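Local coordinates for CrtC domain-containing protein (Fusarium vanettenii 77-13-4, PDB 7A0Q), which probably adds water to the antifungal bean isoflavonoid kievitone, acting as a lyase of the CrtC family built from lipocalin-like parts, at residues S33-T38 with Y151-G156; N98-Y103 with T303-L308; L224-T229 with I322-N327. All blocks are in the same frame, centred on the assembly; numbering follows the deposited sequence. Where two conformers were deposited one is given.

Interaction 1: residues S33-T38 with Y151-G156; sequences SKTTGT and YDATTG
Ser33 and Thr154 approach to 5.0 Å between their CA atoms, and Thr35 faces Gly156 in the same register, as the irregular loop 33-38 runs past the turn that follows strand 145-152. The backbone N of Ser33 donates to Thr154 O over 2.9 Å in an almost straight bond, 173° at the hydrogen, although the donor stands well above the carbonyl plane. Thr35 carries most of the side-chain contact. Its OG1, anti to its own carbonyl carbon (chi1 -42°), donates to Ala153 O at 2.7 Å, tilted moderately from that carbonyl plane. The same oxygen takes a weak bond from Thr155 N, which closes the inverse gamma turn centred on Thr154; a second such turn, centred on Ala153, precedes it. These turns lead from strand 145-152 toward strand 158-168 in the CrtC lipocalin region, and the N-terminal loop is laid across them. The methyl CG2 of Thr35 rests 4.0 Å from Ala153 CB, while Leu178 of strand 171-189 touches Thr35, Ala153 and Thr155. Thr35 CA directs its hydrogen at Thr155 O, 3.3 Å away and close to linear. Thr154 OG1 bonds to the backbone O of Glu31, and Thr155 OG1 to the Glu31 carboxylate and to Ser180 N. Gly156 O accepts from Arg253, a residue of the lipocalin-like region.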
loop_
_atom_site.group_PDB
_atom_site.type_symbol
_atom_site.label_atom_id
_atom_site.label_comp_id
_atom_site.label_asym_id
_atom_site.label_seq_id
_atom_site.Cartn_x
_atom_site.Cartn_y
_atom_site.Cartn_z
ATOM N N SER A 33 -11.528 1.997 15.528
ATOM C CA SER A 33 -10.654 2.238 16.666
ATOM C C SER A 33 -9.967 3.592 16.524
ATOM O O SER A 33 -10.123 4.301 15.525
ATOM C CB SER A 33 -9.617 1.119 16.797
ATOM O OG SER A 33 -9.193 0.681 15.523
ATOM N N LYS A 34 -9.189 3.940 17.544
ATOM C CA LYS A 34 -8.438 5.187 17.543
ATOM C C LYS A 34 -7.121 4.990 16.801
ATOM O O LYS A 34 -6.480 3.944 16.926
ATOM C CB LYS A 34 -8.179 5.659 18.975
ATOM C CG LYS A 34 -9.436 5.630 19.855
ATOM C CD LYS A 34 -10.559 6.435 19.203
ATOM C CE LYS A 34 -11.177 7.436 20.169
ATOM N NZ LYS A 34 -11.536 8.710 19.485
ATOM N N THR A 35 -6.698 6.019 16.058
ATOM C CA THR A 35 -5.586 5.870 15.114
ATOM C C THR A 35 -4.267 5.562 15.821
ATOM O O THR A 35 -3.471 4.739 15.344
ATOM C CB THR A 35 -5.445 7.140 14.263
ATOM O OG1 THR A 35 -6.743 7.604 13.859
ATOM C CG2 THR A 35 -4.623 6.860 13.019
ATOM N N THR A 36 -3.995 6.222 16.942
ATOM C CA THR A 36 -2.753 6.010 17.667
ATOM C C THR A 36 -2.970 5.241 18.961
ATOM O O THR A 36 -2.043 5.125 19.769
ATOM C CB THR A 36 -2.056 7.350 17.942
ATOM O OG1 THR A 36 -3.018 8.305 18.406
ATOM C CG2 THR A 36 -1.413 7.880 16.661
ATOM N N GLY A 37 -4.181 4.727 19.173
ATOM C CA GLY A 37 -4.450 3.850 20.300
ATOM C C GLY A 37 -4.192 4.527 21.629
ATOM O O GLY A 37 -4.663 5.635 21.901
ATOM N N THR A 38 -3.417 3.863 22.476
ATOM C CA THR A 38 -3.098 4.399 23.790
ATOM C C THR A 38 -2.001 5.461 23.767
ATOM O O THR A 38 -1.805 6.140 24.786
ATOM C CB THR A 38 -2.657 3.265 24.715
ATOM O OG1 THR A 38 -1.409 2.755 24.238
ATOM C CG2 THR A 38 -3.677 2.136 24.724
ATOM N N TYR A 151 -11.849 8.360 3.053
ATOM C CA TYR A 151 -11.646 7.392 4.121
ATOM C C TYR A 151 -11.265 8.112 5.406
ATOM O O TYR A 151 -10.757 9.237 5.400
ATOM C CB TYR A 151 -10.604 6.305 3.748
ATOM C CG TYR A 151 -9.442 6.801 2.919
ATOM C CD1 TYR A 151 -9.563 6.963 1.543
ATOM C CD2 TYR A 151 -8.226 7.118 3.518
ATOM C CE1 TYR A 151 -8.504 7.445 0.784
ATOM C CE2 TYR A 151 -7.169 7.597 2.767
ATOM C CZ TYR A 151 -7.312 7.751 1.405
ATOM O OH TYR A 151 -6.260 8.234 0.659
ATOM N N ASP A 152 -11.556 7.438 6.514
ATOM C CA ASP A 152 -11.464 7.978 7.866
ATOM C C ASP A 152 -10.635 6.984 8.671
ATOM O O ASP A 152 -10.975 5.796 8.725
ATOM C CB ASP A 152 -12.880 8.154 8.442
ATOM C CG ASP A 152 -12.910 8.658 9.879
ATOM O OD1 ASP A 152 -11.850 8.817 10.520
ATOM O OD2 ASP A 152 -14.038 8.905 10.380
ATOM N N ALA A 153 -9.547 7.464 9.275
ATOM C CA ALA A 153 -8.522 6.589 9.847
ATOM C C ALA A 153 -8.955 6.014 11.199
ATOM O O ALA A 153 -8.274 6.146 12.216
ATOM C CB ALA A 153 -7.206 7.343 9.967
ATOM N N THR A 154 -10.098 5.324 11.171
ATOM C CA THR A 154 -10.672 4.619 12.310
ATOM C C THR A 154 -9.951 3.302 12.591
ATOM O O THR A 154 -10.592 2.268 12.784
ATOM C CB THR A 154 -12.156 4.357 12.024
ATOM O OG1 THR A 154 -12.255 3.432 10.922
ATOM C CG2 THR A 154 -12.860 5.644 11.674
ATOM N N THR A 155 -8.616 3.326 12.614
ATOM C CA THR A 155 -7.842 2.096 12.521
ATOM C C THR A 155 -6.473 2.327 13.158
ATOM O O THR A 155 -5.855 3.377 12.949
ATOM C CB THR A 155 -7.724 1.657 11.050
ATOM O OG1 THR A 155 -7.052 0.395 10.957
ATOM C CG2 THR A 155 -7.002 2.725 10.190
ATOM N N GLY A 156 -6.025 1.359 13.955
ATOM C CA GLY A 156 -4.753 1.500 14.660
ATOM C C GLY A 156 -3.563 1.484 13.703
ATOM O O GLY A 156 -3.456 0.610 12.835
HETATM O O HOH W 1 -7.115 -0.707 15.781
#

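Interaction 2: residues N98-Y103 with T303-L308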
loop_
_atom_site.group_PDB
_atom_site.type_symbol
_atom_site.label_atom_id
_atom_site.label_comp_id
_atom_site.label_asym_id
_atom_site.label_seq_id
_atom_site.Cartn_x
_atom_site.Cartn_y
_atom_site.Cartn_z
ATOM N N ASN A 98 -11.705 -10.121 -13.150
ATOM C CA ASN A 98 -10.284 -9.798 -13.296
ATOM C C ASN A 98 -10.031 -8.597 -14.199
ATOM O O ASN A 98 -8.868 -8.322 -14.525
ATOM C CB ASN A 98 -9.453 -10.982 -13.810
ATOM C CG ASN A 98 -9.388 -12.125 -12.818
ATOM O OD1 ASN A 98 -9.593 -11.939 -11.617
ATOM N ND2 ASN A 98 -9.106 -13.321 -13.318
ATOM N N GLU A 99 -11.066 -7.863 -14.606
ATOM C CA GLU A 99 -10.840 -6.696 -15.450
ATOM C C GLU A 99 -10.019 -5.656 -14.697
ATOM O O GLU A 99 -10.344 -5.294 -13.563
ATOM C CB GLU A 99 -12.166 -6.087 -15.910
ATOM C CG GLU A 99 -11.976 -4.936 -16.898
ATOM C CD GLU A 99 -13.284 -4.321 -17.371
ATOM O OE1 GLU A 99 -13.247 -3.207 -17.934
ATOM O OE2 GLU A 99 -14.350 -4.944 -17.176
ATOM N N TYR A 100 -8.963 -5.165 -15.345
ATOM C CA TYR A 100 -7.962 -4.332 -14.690
ATOM C C TYR A 100 -7.631 -3.140 -15.574
ATOM O O TYR A 100 -7.428 -3.298 -16.781
ATOM C CB TYR A 100 -6.709 -5.163 -14.400
ATOM C CG TYR A 100 -5.502 -4.402 -13.886
ATOM C CD1 TYR A 100 -5.408 -4.021 -12.551
ATOM C CD2 TYR A 100 -4.431 -4.104 -14.729
ATOM C CE1 TYR A 100 -4.290 -3.351 -12.074
ATOM C CE2 TYR A 100 -3.306 -3.430 -14.260
ATOM C CZ TYR A 100 -3.244 -3.051 -12.933
ATOM O OH TYR A 100 -2.136 -2.376 -12.460
ATOM N N HIS A 101 -7.587 -1.952 -14.972
ATOM C CA HIS A 101 -7.209 -0.733 -15.671
ATOM C C HIS A 101 -6.218 0.038 -14.819
ATOM O O HIS A 101 -6.336 0.057 -13.591
ATOM C CB HIS A 101 -8.427 0.135 -15.968
ATOM C CG HIS A 101 -9.418 -0.530 -16.869
ATOM N ND1 HIS A 101 -9.275 -0.555 -18.240
ATOM C CD2 HIS A 101 -10.543 -1.231 -16.594
ATOM C CE1 HIS A 101 -10.281 -1.225 -18.772
ATOM N NE2 HIS A 101 -11.063 -1.648 -17.796
ATOM N N GLN A 102 -5.249 0.678 -15.472
ATOM C CA GLN A 102 -4.224 1.427 -14.761
ATOM C C GLN A 102 -3.719 2.565 -15.631
ATOM O O GLN A 102 -3.824 2.530 -16.860
ATOM C CB GLN A 102 -3.045 0.534 -14.353
ATOM C CG GLN A 102 -2.394 -0.256 -15.497
ATOM C CD GLN A 102 -1.431 0.561 -16.344
ATOM O OE1 GLN A 102 -0.713 1.426 -15.843
ATOM N NE2 GLN A 102 -1.416 0.285 -17.647
ATOM N N TYR A 103 -3.129 3.559 -14.974
ATOM C CA TYR A 103 -2.388 4.594 -15.683
ATOM C C TYR A 103 -1.385 5.234 -14.739
ATOM O O TYR A 103 -1.494 5.125 -13.513
ATOM C CB TYR A 103 -3.319 5.663 -16.270
ATOM C CG TYR A 103 -3.884 6.618 -15.239
ATOM C CD1 TYR A 103 -5.021 6.284 -14.514
ATOM C CD2 TYR A 103 -3.286 7.844 -14.993
ATOM C CE1 TYR A 103 -5.548 7.147 -13.579
ATOM C CE2 TYR A 103 -3.812 8.724 -14.056
ATOM C CZ TYR A 103 -4.942 8.364 -13.352
ATOM O OH TYR A 103 -5.475 9.223 -12.416
ATOM N N THR A 303 -4.468 -12.269 -10.096
ATOM C CA THR A 303 -4.483 -12.359 -11.547
ATOM C C THR A 303 -3.146 -11.843 -12.062
ATOM O O THR A 303 -2.428 -11.124 -11.361
ATOM C CB THR A 303 -5.662 -11.581 -12.147
ATOM O OG1 THR A 303 -5.835 -11.964 -13.516
ATOM C CG2 THR A 303 -5.423 -10.073 -12.072
ATOM N N GLU A 304 -2.809 -12.231 -13.295
ATOM C CA GLU A 304 -1.445 -12.049 -13.792
ATOM C C GLU A 304 -1.092 -10.573 -13.961
ATOM O O GLU A 304 -0.091 -10.097 -13.414
ATOM C CB GLU A 304 -1.254 -12.792 -15.120
ATOM C CG GLU A 304 -1.266 -14.310 -15.020
ATOM C CD GLU A 304 -2.669 -14.882 -14.885
ATOM O OE1 GLU A 304 -3.646 -14.119 -15.039
ATOM O OE2 GLU A 304 -2.795 -16.098 -14.632
ATOM N N ASP A 305 -1.882 -9.841 -14.743
ATOM C CA ASP A 305 -1.577 -8.450 -15.080
ATOM C C ASP A 305 -2.133 -7.536 -13.991
ATOM O O ASP A 305 -3.340 -7.295 -13.917
ATOM C CB ASP A 305 -2.149 -8.097 -16.449
ATOM C CG ASP A 305 -1.895 -6.644 -16.843
ATOM O OD1 ASP A 305 -1.110 -5.947 -16.159
ATOM O OD2 ASP A 305 -2.484 -6.200 -17.852
ATOM N N GLN A 306 -1.241 -7.021 -13.145
ATOM C CA GLN A 306 -1.568 -5.964 -12.182
ATOM C C GLN A 306 -0.410 -4.976 -12.102
ATOM O O GLN A 306 0.027 -4.572 -11.021
ATOM C CB GLN A 306 -1.894 -6.535 -10.802
ATOM C CG GLN A 306 -2.987 -7.597 -10.797
ATOM C CD GLN A 306 -3.412 -7.992 -9.399
ATOM O OE1 GLN A 306 -4.075 -7.230 -8.705
ATOM N NE2 GLN A 306 -3.010 -9.187 -8.969
ATOM N N GLU A 307 0.098 -4.568 -13.268
ATOM C CA GLU A 307 1.274 -3.711 -13.366
ATOM C C GLU A 307 0.890 -2.284 -13.746
ATOM O O GLU A 307 0.245 -2.058 -14.779
ATOM C CB GLU A 307 2.266 -4.264 -14.387
ATOM C CG GLU A 307 3.533 -3.433 -14.467
ATOM C CD GLU A 307 4.436 -3.865 -15.609
ATOM O OE1 GLU A 307 3.905 -4.282 -16.663
ATOM O OE2 GLU A 307 5.667 -3.780 -15.440
ATOM N N LEU A 308 1.302 -1.328 -12.917
ATOM C CA LEU A 308 1.276 0.083 -13.276
ATOM C C LEU A 308 2.470 0.363 -14.178
ATOM O O LEU A 308 3.616 0.194 -13.753
ATOM C CB LEU A 308 1.342 0.953 -12.020
ATOM C CG LEU A 308 0.349 0.628 -10.900
ATOM C CD1 LEU A 308 0.603 1.475 -9.670
ATOM C CD2 LEU A 308 -1.042 0.872 -11.395
HETATM O O HOH W 2 -5.581 -8.260 -15.336
#
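Tyr100 lays its ring over the backbone of Asp305 and Gln306 and buries more surface than any other residue of this contact. With CG anti to the backbone N (chi1 172°), the ring is carried across to segment 303-308, where Gln306 CA sits over one face at 3.8 Å from the ring centroid, a CH-pi contact 25° off the ring normal. Asp305 O lies over the same face, displaced toward the rim and 3.5 Å from Tyr100 CD2. The Asp305 side chain crosses that of Tyr100 at about a right angle, with its carboxylate plane well inclined to the ring, and its OD1 also takes a weak bond from Glu307 N. Beyond the ring, Tyr100 OH comes against the Gln306-Glu307 peptide and has Leu308 CD2 as an apolar neighbour at 3.6 Å.

Leu308 links the Tyr100 hydroxyl to Gln102: the same CD2 methyl packs 3.6 Å from Gln102 CB. The Gln102 chain bends at chi2 (80°), CG lies 3.3 Å from Glu307 O, and OE1 accepts from the backbone N of Val309. At the other end, Thr303 and Asn98 slide past each other in opposite directions, with ND2 of Asn98 3.5 Å from OG1 of Thr303. Thr303 O receives the Gln306 amide NE2, whose OE1 partner is Phe321 N. A water donates to Asp305 O at 2.8 Å and weakly to Asn98 O, bridging the two backbones.

The segments run nearly parallel without pairing as strands, held by one aromatic ring, aliphatic groups and water; such an arrangement fits an interface between two beta domains, here the CrtC lipocalin region and the lipocalin-like barrel.

Interaction 3: residues L224-T229 with I322-N327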
loop_
_atom_site.group_PDB
_atom_site.type_symbol
_atom_site.label_atom_id
_atom_site.label_comp_id
_atom_site.label_asym_id
_atom_site.label_seq_id
_atom_site.Cartn_x
_atom_site.Cartn_y
_atom_site.Cartn_z
ATOM N N LEU A 224 -0.597 -7.313 4.456
ATOM C CA LEU A 224 -1.407 -8.507 4.690
ATOM C C LEU A 224 -2.488 -8.286 5.743
ATOM O O LEU A 224 -2.247 -7.671 6.790
ATOM C CB LEU A 224 -0.533 -9.697 5.106
ATOM C CG LEU A 224 0.654 -9.997 4.186
ATOM C CD1 LEU A 224 1.467 -11.169 4.740
ATOM C CD2 LEU A 224 0.209 -10.247 2.725
ATOM N N HIS A 225 -3.666 -8.850 5.472
ATOM C CA HIS A 225 -4.802 -8.868 6.389
ATOM C C HIS A 225 -5.192 -10.311 6.682
ATOM O O HIS A 225 -5.213 -11.146 5.772
ATOM C CB HIS A 225 -6.016 -8.137 5.801
ATOM C CG HIS A 225 -5.719 -6.732 5.382
ATOM N ND1 HIS A 225 -6.043 -5.640 6.157
ATOM C CD2 HIS A 225 -5.071 -6.248 4.297
ATOM C CE1 HIS A 225 -5.635 -4.536 5.551
ATOM N NE2 HIS A 225 -5.030 -4.882 4.426
ATOM N N ILE A 226 -5.483 -10.597 7.950
ATOM C CA ILE A 226 -5.956 -11.919 8.370
ATOM C C ILE A 226 -7.316 -11.724 9.034
ATOM O O ILE A 226 -7.386 -11.429 10.237
ATOM C CB ILE A 226 -4.952 -12.613 9.307
ATOM C CG1 ILE A 226 -3.598 -12.743 8.607
ATOM C CG2 ILE A 226 -5.478 -14.001 9.728
ATOM C CD1 ILE A 226 -2.467 -13.228 9.513
ATOM N N PRO A 227 -8.412 -11.854 8.280
ATOM C CA PRO A 227 -9.735 -11.433 8.784
ATOM C C PRO A 227 -10.166 -12.034 10.114
ATOM O O PRO A 227 -10.947 -11.395 10.832
ATOM C CB PRO A 227 -10.677 -11.860 7.651
ATOM C CG PRO A 227 -9.832 -11.755 6.414
ATOM C CD PRO A 227 -8.421 -12.120 6.831
ATOM N N SER A 228 -9.696 -13.216 10.485
ATOM C CA SER A 228 -10.129 -13.700 11.796
ATOM C C SER A 228 -9.454 -12.980 12.969
ATOM O O SER A 228 -9.762 -13.295 14.125
ATOM C CB SER A 228 -9.882 -15.204 11.901
ATOM O OG SER A 228 -8.508 -15.513 11.715
ATOM N N THR A 229 -8.557 -12.027 12.714
ATOM C CA THR A 229 -7.671 -11.494 13.739
ATOM C C THR A 229 -7.516 -9.992 13.565
ATOM O O THR A 229 -7.970 -9.407 12.584
ATOM C CB THR A 229 -6.272 -12.120 13.677
ATOM O OG1 THR A 229 -5.589 -11.613 12.519
ATOM C CG2 THR A 229 -6.337 -13.656 13.607
ATOM N N ILE A 322 -3.551 -9.955 -3.691
ATOM C CA ILE A 322 -3.075 -11.312 -3.436
ATOM C C ILE A 322 -3.974 -11.969 -2.399
ATOM O O ILE A 322 -4.621 -11.299 -1.586
ATOM C CB ILE A 322 -1.602 -11.345 -2.948
ATOM C CG1 ILE A 322 -1.471 -10.618 -1.602
ATOM C CG2 ILE A 322 -0.649 -10.761 -4.000
ATOM C CD1 ILE A 322 -0.101 -10.768 -0.931
ATOM N N THR A 323 -4.015 -13.302 -2.427
ATOM C CA THR A 323 -4.614 -14.090 -1.361
ATOM C C THR A 323 -3.552 -15.022 -0.799
ATOM O O THR A 323 -2.520 -15.268 -1.430
ATOM C CB THR A 323 -5.821 -14.912 -1.848
ATOM O OG1 THR A 323 -5.381 -15.823 -2.864
ATOM C CG2 THR A 323 -6.918 -14.009 -2.413
ATOM N N PHE A 324 -3.786 -15.529 0.407
ATOM C CA PHE A 324 -2.786 -16.412 0.982
ATOM C C PHE A 324 -3.425 -17.354 1.987
ATOM O O PHE A 324 -4.506 -17.100 2.527
ATOM C CB PHE A 324 -1.622 -15.633 1.632
ATOM C CG PHE A 324 -2.019 -14.780 2.811
ATOM C CD1 PHE A 324 -2.387 -13.452 2.633
ATOM C CD2 PHE A 324 -1.996 -15.295 4.097
ATOM C CE1 PHE A 324 -2.742 -12.665 3.717
ATOM C CE2 PHE A 324 -2.353 -14.517 5.184
ATOM C CZ PHE A 324 -2.733 -13.194 4.991
ATOM N N SER A 325 -2.732 -18.460 2.210
ATOM C CA SER A 325 -2.987 -19.361 3.313
ATOM C C SER A 325 -1.708 -19.483 4.122
ATOM O O SER A 325 -0.624 -19.087 3.684
ATOM C CB SER A 325 -3.440 -20.743 2.816
ATOM O OG SER A 325 -2.418 -21.345 2.040
ATOM N N GLY A 326 -1.845 -20.037 5.318
ATOM C CA GLY A 326 -0.681 -20.311 6.134
ATOM C C GLY A 326 -1.094 -20.652 7.547
ATOM O O GLY A 326 -2.219 -21.088 7.787
ATOM N N ASN A 327 -0.162 -20.460 8.472
ATOM C CA ASN A 327 -0.438 -20.674 9.881
ATOM C C ASN A 327 0.103 -19.502 10.677
ATOM O O ASN A 327 1.055 -18.837 10.264
ATOM C CB ASN A 327 0.177 -21.986 10.408
ATOM C CG ASN A 327 1.639 -21.840 10.792
ATOM O OD1 ASN A 327 1.972 -21.480 11.927
ATOM N ND2 ASN A 327 2.521 -22.127 9.848
#
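The Phe324 ring meets Leu224, His225 and Ile226 with its outer end. Its CG stands between the backbone N and the carbonyl carbon (chi1 64°), an arrangement that sends the ring off strand 317-328 toward segment 224-229. Ile226 approaches at the ring edge, near the ring plane, with CG1 3.7 Å from Phe324 CZ, and the two side chains cross at about a right angle. Leu224 comes in at a slant instead, its CD2 methyl 3.9 Å from Phe324 CE1. That methyl also touches Ile322 CD1 at 3.7 Å, which places Leu224 against both Ile322 and Phe324. The intervening residue of the chain adds its carbonyl, with His225 O 3.3 Å from Phe324 CZ.

Leu299 of strand 295-308 touches Leu224, Ile322 and Phe324, and Val333 touches Ile226. The two strands are not hydrogen-bonded to each other; strand 331-343 lies between them in the closed eight-stranded barrel, pairing with His225 on one side and Phe324 on the other. From Ile226 onward the chain reverses in a type I beta turn, where Ile226 O accepts from both Thr229 N (2.8 Å) and Thr229 OG1, the latter along a lone pair.

All five touching residues are buried, and across the segments the contact is made of dispersion between methyls, methylenes and one ring, with a carbonyl beside the ring's end, so the fit probably depends on the shapes of the side chains rather than on directional polar bonds.

Overall arrangement
From the N terminus, segment 33-38 opens interaction 1, and segment 98-103 starts interaction 2 before 151-156 closes the first loop, so the two cross. Segment 224-229 then opens interaction 3 inside the long loop that 303-308 closes; 322-327 completes it afterwards, and interactions 2 and 3 also cross. Interactions 1 and 3 follow in series. Interaction 1 fastens the N-terminal loop to the CrtC lipocalin region, interaction 2 joins that region to the lipocalin-like barrel, and interaction 3 links two strands within the barrel. Interactions 1 and 2 lie on opposite sides of the chain's centre, 30 Å apart between their centres, whereas interactions 2 and 3 engage the neighbouring strands 295-308 and 317-328.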